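Local coordinates for terminase large subunit (Thermus phage G20c, PDB 5M1P), which drives viral DNA into empty capsids as an ATP-powered motor and cuts the genome with its nuclease domain, the part seen here, at residues A[37-43]-A[90-95]; A[55-61]-A[185-189]; A[125-129]-A[165-169]. All blocks are in the same frame, centred on the assembly; numbering follows the deposited sequence.

Interaction 1. Residues A[37-43]-A[90-95]. With CA (calcium ion), chain C.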
ATOM      1  N   TYR A  37       9.733   1.751 -11.018  1.00 10.47           N
ATOM      2  CA  TYR A  37       8.696   1.905 -10.000  1.00  9.54           C
ATOM      3  C   TYR A  37       7.799   0.687  -9.946  1.00  9.32           C
ATOM      4  O   TYR A  37       7.669  -0.063 -10.922  1.00  9.50           O
ATOM      5  CB  TYR A  37       7.822   3.103 -10.352  1.00  9.55           C
ATOM      6  CG  TYR A  37       8.530   4.429 -10.346  1.00  9.39           C
ATOM      7  CD1 TYR A  37       9.327   4.839 -11.418  1.00  9.60           C
ATOM      8  CD2 TYR A  37       8.398   5.288  -9.270  1.00  9.38           C
ATOM      9  CE1 TYR A  37       9.967   6.066 -11.405  1.00  9.59           C
ATOM     10  CE2 TYR A  37       9.034   6.522  -9.255  1.00  9.41           C
ATOM     11  CZ  TYR A  37       9.817   6.905 -10.331  1.00  9.66           C
ATOM     12  OH  TYR A  37      10.438   8.138 -10.338  1.00 10.87           O
ATOM     13  N   CYS A  38       7.158   0.508  -8.797  1.00  9.17           N
ATOM     14  CA  CYS A  38       6.059  -0.435  -8.683  1.00  9.08           C
ATOM     15  C   CYS A  38       4.974   0.260  -7.886  1.00  8.67           C
ATOM     16  O   CYS A  38       5.216   1.333  -7.315  1.00  9.00           O
ATOM     17  CB  CYS A  38       6.503  -1.741  -8.030  1.00  9.34           C
ATOM     18  SG  CYS A  38       6.863  -1.609  -6.271  1.00 10.32           S
ATOM     19  N   ILE A  39       3.789  -0.340  -7.858  1.00  8.62           N
ATOM     20  CA  ILE A  39       2.637   0.240  -7.189  1.00  8.70           C
ATOM     21  C   ILE A  39       1.970  -0.815  -6.326  1.00  8.42           C
ATOM     22  O   ILE A  39       1.453  -1.794  -6.856  1.00  8.88           O
ATOM     23  CB  ILE A  39       1.598   0.772  -8.203  1.00  8.85           C
ATOM     24  CG1 ILE A  39       2.274   1.707  -9.223  1.00  8.99           C
ATOM     25  CG2 ILE A  39       0.439   1.446  -7.478  1.00  8.92           C
ATOM     26  CD1 ILE A  39       1.358   2.242 -10.296  1.00  9.06           C
ATOM     27  N   GLY A  40       1.980  -0.624  -5.011  1.00  8.17           N
ATOM     28  CA  GLY A  40       1.225  -1.495  -4.116  1.00  8.15           C
ATOM     29  C   GLY A  40      -0.239  -1.146  -4.215  1.00  8.30           C
ATOM     30  O   GLY A  40      -0.582   0.031  -4.080  1.00  9.31           O
ATOM     31  N   ALA A  41      -1.111  -2.136  -4.438  1.00  8.31           N
ATOM     32  CA  ALA A  41      -2.522  -1.855  -4.641  1.00  8.73           C
ATOM     33  C   ALA A  41      -3.395  -2.714  -3.746  1.00  9.30           C
ATOM     34  O   ALA A  41      -3.410  -3.948  -3.862  1.00  8.70           O
ATOM     35  CB  ALA A  41      -2.879  -2.050  -6.096  1.00  8.71           C
ATOM     36  N   ASP A  42      -4.063  -2.013  -2.830  1.00 10.06           N
ATOM     37  CA  ASP A  42      -5.081  -2.526  -1.933  1.00 11.32           C
ATOM     38  C   ASP A  42      -6.383  -1.950  -2.483  1.00 11.63           C
ATOM     39  O   ASP A  42      -6.581  -0.733  -2.479  1.00 12.62           O
ATOM     40  CB  ASP A  42      -4.807  -2.014  -0.501  1.00 12.12           C
ATOM     41  CG  ASP A  42      -5.831  -2.493   0.509  1.00 13.03           C
ATOM     42  OD1 ASP A  42      -6.910  -1.875   0.599  1.00 13.64           O
ATOM     43  OD2 ASP A  42      -5.551  -3.453   1.240  1.00 14.85           O
ATOM     44  N   PHE A  43      -7.248  -2.810  -3.006  1.00 11.53           N
ATOM     45  CA  PHE A  43      -8.472  -2.347  -3.661  1.00 12.09           C
ATOM     46  C   PHE A  43      -9.533  -1.922  -2.667  1.00 12.96           C
ATOM     47  O   PHE A  43      -9.468  -2.265  -1.489  1.00 13.34           O
ATOM     48  CB  PHE A  43      -8.997  -3.412  -4.629  1.00 11.87           C
ATOM     49  CG  PHE A  43      -8.123  -3.572  -5.823  1.00 11.72           C
ATOM     50  CD1 PHE A  43      -8.237  -2.699  -6.891  1.00 12.29           C
ATOM     51  CD2 PHE A  43      -7.119  -4.529  -5.839  1.00 11.94           C
ATOM     52  CE1 PHE A  43      -7.404  -2.819  -7.988  1.00 12.62           C
ATOM     53  CE2 PHE A  43      -6.281  -4.652  -6.932  1.00 12.61           C
ATOM     54  CZ  PHE A  43      -6.427  -3.795  -8.002  1.00 12.71           C
ATOM     55  N   ALA A  90       4.813   1.429 -14.565  1.00 10.64           N
ATOM     56  CA  ALA A  90       5.157   0.820 -13.289  1.00 10.49           C
ATOM     57  C   ALA A  90       4.285  -0.404 -13.079  1.00 10.31           C
ATOM     58  O   ALA A  90       3.078  -0.356 -13.330  1.00 11.53           O
ATOM     59  CB  ALA A  90       4.928   1.807 -12.166  1.00 10.32           C
ATOM     60  N   TYR A  91       4.881  -1.492 -12.608  1.00 10.00           N
ATOM     61  CA  TYR A  91       4.092  -2.697 -12.371  1.00 10.00           C
ATOM     62  C   TYR A  91       3.370  -2.641 -11.040  1.00  9.68           C
ATOM     63  O   TYR A  91       3.886  -2.103 -10.048  1.00 10.02           O
ATOM     64  CB  TYR A  91       4.919  -3.967 -12.487  1.00 10.12           C
ATOM     65  CG  TYR A  91       5.896  -4.265 -11.386  1.00 10.45           C
ATOM     66  CD1 TYR A  91       7.177  -3.750 -11.424  1.00 10.53           C
ATOM     67  CD2 TYR A  91       5.552  -5.088 -10.318  1.00 10.66           C
ATOM     68  CE1 TYR A  91       8.108  -4.054 -10.451  1.00 10.85           C
ATOM     69  CE2 TYR A  91       6.475  -5.403  -9.333  1.00 10.71           C
ATOM     70  CZ  TYR A  91       7.749  -4.863  -9.390  1.00 10.77           C
ATOM     71  OH  TYR A  91       8.681  -5.158  -8.436  1.00 11.00           O
ATOM     72  N   VAL A  92       2.172  -3.199 -11.029  1.00  9.67           N
ATOM     73  CA  VAL A  92       1.336  -3.198  -9.861  1.00  9.61           C
ATOM     74  C   VAL A  92       1.540  -4.495  -9.070  1.00  9.45           C
ATOM     75  O   VAL A  92       1.530  -5.573  -9.638  1.00  9.90           O
ATOM     76  CB  VAL A  92      -0.139  -3.047 -10.268  1.00  9.72           C
ATOM     77  CG1 VAL A  92      -1.023  -3.037  -9.027  1.00  9.96           C
ATOM     78  CG2 VAL A  92      -0.364  -1.774 -11.081  1.00  9.77           C
ATOM     79  N   VAL A  93       1.715  -4.375  -7.760  1.00  9.26           N
ATOM     80  CA  VAL A  93       1.671  -5.515  -6.850  1.00  9.54           C
ATOM     81  C   VAL A  93       0.277  -5.493  -6.255  1.00  9.49           C
ATOM     82  O   VAL A  93      -0.033  -4.670  -5.392  1.00  9.72           O
ATOM     83  CB  VAL A  93       2.736  -5.418  -5.746  1.00  9.92           C
ATOM     84  CG1 VAL A  93       2.742  -6.676  -4.886  1.00 10.00           C
ATOM     85  CG2 VAL A  93       4.111  -5.142  -6.340  1.00 10.70           C
ATOM     86  N   ALA A  94      -0.566  -6.389  -6.739  1.00  9.57           N
ATOM     87  CA  ALA A  94      -2.006  -6.307  -6.507  1.00 10.13           C
ATOM     88  C   ALA A  94      -2.454  -7.361  -5.516  1.00 10.12           C
ATOM     89  O   ALA A  94      -2.240  -8.546  -5.750  1.00 10.36           O
ATOM     90  CB  ALA A  94      -2.743  -6.509  -7.814  1.00 10.55           C
ATOM     91  N   ASP A  95      -3.088  -6.939  -4.431  1.00 10.22           N
ATOM     92  CA  ASP A  95      -3.742  -7.891  -3.545  1.00 10.70           C
ATOM     93  C   ASP A  95      -5.054  -8.292  -4.181  1.00 10.87           C
ATOM     94  O   ASP A  95      -6.066  -7.615  -4.036  1.00 10.91           O
ATOM     95  CB  ASP A  95      -3.973  -7.346  -2.139  1.00 10.92           C
ATOM     96  CG  ASP A  95      -4.781  -8.303  -1.271  1.00 11.03           C
ATOM     97  OD1 ASP A  95      -4.945  -9.498  -1.630  1.00 10.89           O
ATOM     98  OD2 ASP A  95      -5.259  -7.862  -0.216  1.00 12.14           O
TER
HETATM   99 CA    CA C 501      -9.183  -1.674   0.812  0.85 12.10          CA
HETATM  100  O   HOH W   1      -4.393  -6.026   1.487  1.00 21.08           O
HETATM  101  O   HOH W   2      -7.183  -5.608  -2.400  1.00 14.07           O
HETATM  102  O   HOH W   3      -9.206  -3.669   2.015  1.00 18.07           O
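Strands 37-42 and 91-94 pair in parallel in the central sheet of this RNase H-like nuclease domain, and both run out at the metal-binding end. Four backbone bonds hold the pair: I39 N to Y91 O, V93 N to I39 O at 2.7 Å, A41 N to V93 O, and D95 N to A41 O, the last almost straight at 173°. On one face of the sheet C38 CB sits over the centre of the Y91 ring, 3.7 Å from its centroid; Y91 CG, placed between its own N and carbonyl carbon (chi1 73°), brings the ring over. On the other face A41 CB meets V92 CG1 at 3.6 Å. Where the strands end, D42 OD1 (2.3 Å) and F43 O (2.4 Å) bind calcium, with D48, Y49, D177 and a water completing the site. Another water donates to both D42 OD2 and D95 OD2, so the two carboxylates, which in nuclease action probably share a magnesium, are here joined through solvent; D95 OD1 accepts from V119 N. Helix 73-86 covers the I39 and V92 face through L83 and L80, strand 49-56 flanks strand 37-42 on its far edge, and helix 177-186 lies against D42 and D95.

Interaction 2. Residues A[55-61]-A[185-189]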
ATOM      1  N   LEU A  55       6.033   3.328  -5.483  1.00  8.04           N
ATOM      2  CA  LEU A  55       7.355   3.225  -4.872  1.00  8.33           C
ATOM      3  C   LEU A  55       8.447   3.291  -5.919  1.00  8.33           C
ATOM      4  O   LEU A  55       8.447   2.537  -6.875  1.00  8.54           O
ATOM      5  CB  LEU A  55       7.464   1.911  -4.112  1.00  8.62           C
ATOM      6  CG  LEU A  55       8.802   1.588  -3.455  1.00  8.77           C
ATOM      7  CD1 LEU A  55       9.215   2.678  -2.477  1.00  8.98           C
ATOM      8  CD2 LEU A  55       8.702   0.255  -2.747  1.00  8.96           C
ATOM      9  N   ASP A  56       9.363   4.225  -5.730  1.00  8.57           N
ATOM     10  CA  ASP A  56      10.576   4.299  -6.534  1.00  9.01           C
ATOM     11  C   ASP A  56      11.530   3.224  -5.997  1.00  9.22           C
ATOM     12  O   ASP A  56      12.040   3.331  -4.866  1.00  9.68           O
ATOM     13  CB  ASP A  56      11.172   5.699  -6.389  1.00  9.17           C
ATOM     14  CG  ASP A  56      12.429   5.913  -7.204  1.00 10.00           C
ATOM     15  OD1 ASP A  56      13.217   4.960  -7.403  1.00 10.88           O
ATOM     16  OD2 ASP A  56      12.666   7.075  -7.592  1.00 10.99           O
ATOM     17  N   LEU A  57      11.743   2.172  -6.784  1.00  9.94           N
ATOM     18  CA  LEU A  57      12.555   1.041  -6.340  1.00 10.74           C
ATOM     19  C   LEU A  57      14.060   1.332  -6.348  1.00 11.59           C
ATOM     20  O   LEU A  57      14.833   0.561  -5.780  1.00 12.69           O
ATOM     21  CB  LEU A  57      12.239  -0.200  -7.176  1.00 11.14           C
ATOM     22  CG  LEU A  57      10.849  -0.802  -6.973  1.00 11.58           C
ATOM     23  CD1 LEU A  57      10.546  -1.831  -8.047  1.00 11.80           C
ATOM     24  CD2 LEU A  57      10.702  -1.420  -5.601  1.00 11.73           C
ATOM     25  N   ASP A  58      14.468   2.429  -6.982  1.00 12.03           N
ATOM     26  CA  ASP A  58      15.855   2.871  -6.935  1.00 13.03           C
ATOM     27  C   ASP A  58      16.176   3.639  -5.647  1.00 13.45           C
ATOM     28  O   ASP A  58      17.304   3.589  -5.180  1.00 14.70           O
ATOM     29  CB  ASP A  58      16.189   3.734  -8.161  1.00 14.15           C
ATOM     30  CG  ASP A  58      16.053   2.974  -9.481  1.00 15.49           C
ATOM     31  OD1 ASP A  58      16.999   3.031 -10.291  1.00 17.95           O
ATOM     32  OD2 ASP A  58      15.010   2.322  -9.724  1.00 17.28           O
ATOM     33  N   THR A  59      15.210   4.359  -5.086  1.00 12.93           N
ATOM     34  CA  THR A  59      15.449   5.173  -3.880  1.00 12.01           C
ATOM     35  C   THR A  59      14.761   4.658  -2.617  1.00 11.56           C
ATOM     36  O   THR A  59      15.125   5.069  -1.514  1.00 11.71           O
ATOM     37  CB  THR A  59      14.982   6.615  -4.090  1.00 11.95           C
ATOM     38  OG1 THR A  59      13.553   6.639  -4.188  1.00 11.82           O
ATOM     39  CG2 THR A  59      15.630   7.229  -5.333  1.00 12.08           C
ATOM     40  N   GLY A  60      13.753   3.796  -2.770  1.00 11.12           N
ATOM     41  CA  GLY A  60      12.981   3.319  -1.625  1.00 11.49           C
ATOM     42  C   GLY A  60      11.978   4.333  -1.104  1.00 11.19           C
ATOM     43  O   GLY A  60      11.463   4.159   0.001  1.00 12.28           O
ATOM     44  N   ALA A  61      11.681   5.378  -1.884  1.00 10.56           N
ATOM     45  CA  ALA A  61      10.737   6.415  -1.484  1.00 10.56           C
ATOM     46  C   ALA A  61       9.423   6.317  -2.238  1.00  9.94           C
ATOM     47  O   ALA A  61       9.396   6.061  -3.438  1.00  9.77           O
ATOM     48  CB  ALA A  61      11.348   7.791  -1.682  1.00 10.76           C
ATOM     49  N   ALA A 185       3.828  -2.561  -1.758  1.00  8.01           N
ATOM     50  CA  ALA A 185       4.883  -1.863  -2.504  1.00  8.19           C
ATOM     51  C   ALA A 185       6.262  -2.286  -2.044  1.00  8.25           C
ATOM     52  O   ALA A 185       7.107  -2.705  -2.847  1.00  8.60           O
ATOM     53  CB  ALA A 185       4.716  -0.362  -2.376  1.00  8.33           C
ATOM     54  N   TYR A 186       6.492  -2.171  -0.742  1.00  8.14           N
ATOM     55  CA  TYR A 186       7.803  -2.466  -0.167  1.00  8.39           C
ATOM     56  C   TYR A 186       8.210  -3.932  -0.192  1.00  8.56           C
ATOM     57  O   TYR A 186       9.386  -4.242  -0.005  1.00  8.85           O
ATOM     58  CB  TYR A 186       7.923  -1.883   1.251  1.00  8.31           C
ATOM     59  CG  TYR A 186       8.276  -0.406   1.238  1.00  8.50           C
ATOM     60  CD1 TYR A 186       9.588   0.010   1.028  1.00  8.54           C
ATOM     61  CD2 TYR A 186       7.294   0.574   1.362  1.00  8.61           C
ATOM     62  CE1 TYR A 186       9.912   1.359   0.978  1.00  8.78           C
ATOM     63  CE2 TYR A 186       7.604   1.924   1.332  1.00  8.83           C
ATOM     64  CZ  TYR A 186       8.914   2.319   1.130  1.00  8.89           C
ATOM     65  OH  TYR A 186       9.196   3.671   1.098  1.00  9.63           O
ATOM     66  N   SER A 187       7.268  -4.840  -0.461  1.00  8.95           N
ATOM     67  CA  SER A 187       7.606  -6.246  -0.702  1.00  9.58           C
ATOM     68  C   SER A 187       8.591  -6.429  -1.854  1.00  9.91           C
ATOM     69  O   SER A 187       9.254  -7.460  -1.941  1.00 10.27           O
ATOM     70  CB  SER A 187       6.355  -7.077  -0.998  1.00  9.83           C
ATOM     71  OG  SER A 187       5.860  -6.807  -2.299  1.00  9.95           O
ATOM     72  N   GLN A 188       8.669  -5.440  -2.739  1.00 10.36           N
ATOM     73  CA  GLN A 188       9.544  -5.476  -3.905  1.00 10.73           C
ATOM     74  C   GLN A 188      10.885  -4.795  -3.701  1.00 11.29           C
ATOM     75  O   GLN A 188      11.740  -4.873  -4.580  1.00 11.22           O
ATOM     76  CB  GLN A 188       8.851  -4.773  -5.060  1.00 10.65           C
ATOM     77  CG  GLN A 188       7.440  -5.244  -5.324  1.00 10.66           C
ATOM     78  CD  GLN A 188       7.375  -6.699  -5.737  1.00 11.05           C
ATOM     79  OE1 GLN A 188       7.858  -7.057  -6.811  1.00 11.13           O
ATOM     80  NE2 GLN A 188       6.800  -7.543  -4.896  1.00 11.06           N
ATOM     81  N   TYR A 189      11.070  -4.114  -2.577  1.00 11.94           N
ATOM     82  CA  TYR A 189      12.244  -3.268  -2.393  1.00 12.52           C
ATOM     83  C   TYR A 189      13.402  -4.073  -1.828  1.00 13.23           C
ATOM     84  O   TYR A 189      13.247  -4.783  -0.850  1.00 14.34           O
ATOM     85  CB  TYR A 189      11.898  -2.086  -1.496  1.00 12.82           C
ATOM     86  CG  TYR A 189      13.039  -1.109  -1.341  1.00 13.42           C
ATOM     87  CD1 TYR A 189      13.565  -0.436  -2.440  1.00 13.82           C
ATOM     88  CD2 TYR A 189      13.602  -0.858  -0.095  1.00 14.44           C
ATOM     89  CE1 TYR A 189      14.618   0.455  -2.300  1.00 14.34           C
ATOM     90  CE2 TYR A 189      14.658   0.035   0.050  1.00 14.90           C
ATOM     91  CZ  TYR A 189      15.159   0.693  -1.055  1.00 15.12           C
ATOM     92  OH  TYR A 189      16.203   1.583  -0.916  1.00 17.13           O
TER
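The Y186 ring carries L55 CD2 over one face, 4.0 Å from the centroid and offset toward the rim, and has G60 O near its plane at the edge; the Y189 ring takes G60 CA over one face and L57 O in plane at its edge. Y186 at the end of helix 177-186 and Y189 in the turn beyond it join this part of the chain to the beta hairpin made by strands 49-56 and 61-69 of the RNase H-like fold. G60, at positive phi, sets its CA toward the rim of the Y189 face, 3.4 Å from Y189 CE1. Y189 reaches the turn because its CG stands opposite the backbone N (chi1 -176°). From strand 49-56, L55 crosses Y186 at about a right angle, L55 CD1 touching Y186 CZ at 3.6 Å, while L55 CD2 also packs on A185 O. L57 CD2 rests beside Q188 CB at 3.9 Å.

The hairpin turn is pinned from within: D56 OD1 accepts from D58 N nearly in line with its C-O bond, an Asx turn, and from T59 N above the carboxylate plane, an Asx motif, and T59 OG1 takes A61 N in an ST turn. Helix 122-137 packs on both tyrosines through L135. The Y186 hydroxyl donates to G60 O at 2.6 Å and also bonds A142 N.

Interaction 3. Residues A[125-129]-A[165-169]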
ATOM      1  N   LYS A 125       0.221 -12.079   5.357  1.00 12.50           N
ATOM      2  CA  LYS A 125       0.164 -10.726   5.907  1.00 12.77           C
ATOM      3  C   LYS A 125       1.370 -10.457   6.798  1.00 12.57           C
ATOM      4  O   LYS A 125       1.973  -9.386   6.711  1.00 11.77           O
ATOM      5  CB  LYS A 125      -1.134 -10.522   6.688  1.00 13.53           C
ATOM      6  CG  LYS A 125      -1.323  -9.124   7.258  1.00 14.65           C
ATOM      7  CD  LYS A 125      -2.743  -8.919   7.750  1.00 15.21           C
ATOM      8  CE  LYS A 125      -3.691  -8.611   6.603  1.00 16.27           C
ATOM      9  NZ  LYS A 125      -5.099  -8.489   7.055  1.00 17.19           N
ATOM     10  N   GLU A 126       1.732 -11.426   7.635  1.00 13.11           N
ATOM     11  CA  GLU A 126       2.847 -11.237   8.570  1.00 14.35           C
ATOM     12  C   GLU A 126       4.183 -11.098   7.855  1.00 14.00           C
ATOM     13  O   GLU A 126       5.018 -10.303   8.272  1.00 12.84           O
ATOM     14  CB  GLU A 126       2.859 -12.349   9.625  1.00 16.06           C
ATOM     15  CG  GLU A 126       1.758 -12.171  10.661  1.00 18.32           C
ATOM     16  CD  GLU A 126       1.233 -13.470  11.255  1.00 20.29           C
ATOM     17  OE1 GLU A 126       1.969 -14.482  11.310  1.00 21.88           O
ATOM     18  OE2 GLU A 126       0.057 -13.464  11.670  1.00 22.74           O
ATOM     19  N   GLN A 127       4.355 -11.816   6.751  1.00 13.73           N
ATOM     20  CA  GLN A 127       5.570 -11.711   5.955  1.00 14.53           C
ATOM     21  C   GLN A 127       5.714 -10.321   5.315  1.00 12.88           C
ATOM     22  O   GLN A 127       6.778  -9.704   5.356  1.00 12.21           O
ATOM     23  CB  GLN A 127       5.559 -12.789   4.877  1.00 16.52           C
ATOM     24  CG  GLN A 127       6.900 -13.008   4.208  1.00 18.43           C
ATOM     25  CD  GLN A 127       6.989 -14.359   3.533  1.00 20.25           C
ATOM     26  OE1 GLN A 127       8.013 -15.038   3.618  1.00 22.72           O
ATOM     27  NE2 GLN A 127       5.909 -14.767   2.874  1.00 21.03           N
ATOM     28  N   LEU A 128       4.615  -9.835   4.739  1.00 11.67           N
ATOM     29  CA  LEU A 128       4.543  -8.478   4.176  1.00 11.20           C
ATOM     30  C   LEU A 128       4.807  -7.399   5.217  1.00 10.55           C
ATOM     31  O   LEU A 128       5.623  -6.487   5.010  1.00  9.83           O
ATOM     32  CB  LEU A 128       3.165  -8.241   3.546  1.00 11.58           C
ATOM     33  CG  LEU A 128       2.897  -8.961   2.230  1.00 12.10           C
ATOM     34  CD1 LEU A 128       1.428  -8.877   1.862  1.00 12.35           C
ATOM     35  CD2 LEU A 128       3.765  -8.374   1.122  1.00 12.53           C
ATOM     36  N   ILE A 129       4.118  -7.498   6.340  1.00 10.59           N
ATOM     37  CA  ILE A 129       4.242  -6.490   7.392  1.00 10.85           C
ATOM     38  C   ILE A 129       5.616  -6.509   8.068  1.00 10.59           C
ATOM     39  O   ILE A 129       6.199  -5.451   8.305  1.00 10.83           O
ATOM     40  CB  ILE A 129       3.120  -6.642   8.435  1.00 11.37           C
ATOM     41  CG1 ILE A 129       1.750  -6.328   7.804  1.00 11.88           C
ATOM     42  CG2 ILE A 129       3.392  -5.774   9.660  1.00 11.58           C
ATOM     43  CD1 ILE A 129       1.529  -4.895   7.354  1.00 12.08           C
ATOM     44  N   ASN A 165      -2.916 -17.721  17.949  1.00 21.75           N
ATOM     45  CA  ASN A 165      -2.198 -17.321  16.735  1.00 21.18           C
ATOM     46  C   ASN A 165      -2.114 -15.800  16.640  1.00 19.00           C
ATOM     47  O   ASN A 165      -3.016 -15.096  17.073  1.00 17.66           O
ATOM     48  CB  ASN A 165      -2.880 -17.868  15.483  1.00 23.11           C
ATOM     49  CG  ASN A 165      -3.025 -19.377  15.508  1.00 24.83           C
ATOM     50  OD1 ASN A 165      -4.132 -19.908  15.378  1.00 27.70           O
ATOM     51  ND2 ASN A 165      -1.909 -20.076  15.682  1.00 25.64           N
ATOM     52  N   GLN A 166      -1.023 -15.306  16.063  1.00 17.62           N
ATOM     53  CA  GLN A 166      -0.773 -13.869  15.971  1.00 17.31           C
ATOM     54  C   GLN A 166      -1.626 -13.248  14.881  1.00 16.68           C
ATOM     55  O   GLN A 166      -1.761 -13.811  13.792  1.00 17.53           O
ATOM     56  CB  GLN A 166       0.693 -13.598  15.654  1.00 17.40           C
ATOM     57  CG  GLN A 166       1.127 -12.153  15.884  1.00 17.43           C
ATOM     58  CD  GLN A 166       2.508 -11.884  15.311  1.00 18.51           C
ATOM     59  OE1 GLN A 166       3.499 -11.799  16.041  1.00 20.15           O
ATOM     60  NE2 GLN A 166       2.577 -11.760  13.995  1.00 18.79           N
ATOM     61  N   VAL A 167      -2.177 -12.075  15.177  1.00 15.96           N
ATOM     62  CA  VAL A 167      -2.946 -11.300  14.208  1.00 16.12           C
ATOM     63  C   VAL A 167      -2.443  -9.854  14.257  1.00 14.09           C
ATOM     64  O   VAL A 167      -2.045  -9.369  15.301  1.00 13.71           O
ATOM     65  CB  VAL A 167      -4.491 -11.469  14.406  1.00 17.70           C
ATOM     66  CG1 VAL A 167      -4.831 -12.164  15.716  1.00 18.28           C
ATOM     67  CG2 VAL A 167      -5.255 -10.163  14.309  1.00 18.27           C
ATOM     68  N   MET A 168      -2.425  -9.201  13.098  1.00 12.51           N
ATOM     69  CA  MET A 168      -2.065  -7.793  12.984  1.00 11.76           C
ATOM     70  C   MET A 168      -3.257  -7.073  12.388  1.00 11.09           C
ATOM     71  O   MET A 168      -3.763  -7.475  11.346  1.00 10.71           O
ATOM     72  CB  MET A 168      -0.866  -7.596  12.063  1.00 12.47           C
ATOM     73  CG  MET A 168       0.425  -8.279  12.479  1.00 13.09           C
ATOM     74  SD  MET A 168       1.566  -8.304  11.073  1.00 15.69           S
ATOM     75  CE  MET A 168       3.158  -8.599  11.831  1.00 15.05           C
ATOM     76  N   ARG A 169      -3.689  -6.002  13.039  1.00 10.58           N
ATOM     77  CA  ARG A 169      -4.790  -5.194  12.539  1.00 10.59           C
ATOM     78  C   ARG A 169      -4.815  -3.834  13.200  1.00  9.86           C
ATOM     79  O   ARG A 169      -4.114  -3.576  14.179  1.00  9.45           O
ATOM     80  CB  ARG A 169      -6.136  -5.908  12.744  1.00 11.34           C
ATOM     81  CG  ARG A 169      -6.473  -6.193  14.194  1.00 12.13           C
ATOM     82  CD  ARG A 169      -7.965  -6.368  14.387  1.00 13.03           C
ATOM     83  NE  ARG A 169      -8.315  -6.612  15.774  1.00 13.73           N
ATOM     84  CZ  ARG A 169      -8.280  -7.794  16.374  1.00 14.92           C
ATOM     85  NH1 ARG A 169      -7.891  -8.890  15.727  1.00 15.73           N
ATOM     86  NH2 ARG A 169      -8.653  -7.878  17.645  1.00 15.12           N
TER
HETATM   87  O   HOH W   4      -4.664  -6.489   8.954  1.00 20.23           O
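M168 O receives a hydrogen bond from a water at 2.7 Å, and the same water accepts from K125 NZ at 2.8 Å, bridging helix 122-137 to the two-stranded antiparallel hairpin of strands 156-160 and 166-170. The lysine chain is bent at chi3 (-80°), and with that bend NZ meets the bridging water. The helix and strand segments run at 58° to each other, with axes 9.5 Å apart, so side chains do the bridging. M168 is the main one: it reaches out extended from the strand and slides past I129 in the opposite direction. E126 CG packs beside M168 SD at 3.9 Å. Two residues earlier in the strand, Q166 meets E126 obliquely, carboxylate and amide planes 72° apart, and Q166 NE2 lies against E126 CG rather than bonding to the carboxylate. F156 and Y158 of the partner strand 156-160 touch M168, while M180 of helix 177-186 touches both K125 and I129. The tightest packing between the two segments is that of M168 SD on the branch methyl I129 CG2, 3.4 Å apart.

Interactions 1 and 2 have centres 11 Å apart and share the main sheet: C38 O accepts from L55 N at 2.8 Å, and Y91 OH meets Q188 OE1 at 2.6 Å, probably as a hydrogen bond, tying the chain end beyond helix 177-186 to the sheet. Interaction 3 lies about 20 Å from interaction 2, centre to centre, yet touches it where S187 CB packs on L128 CD2 at 3.6 Å. It does not touch interaction 1, the nearest atoms being about 6 Å apart. Interaction 1 holds calcium ligands directly; K125 of interaction 3 has its side chain about 10 Å from the ion and about 7 Å from that of D95.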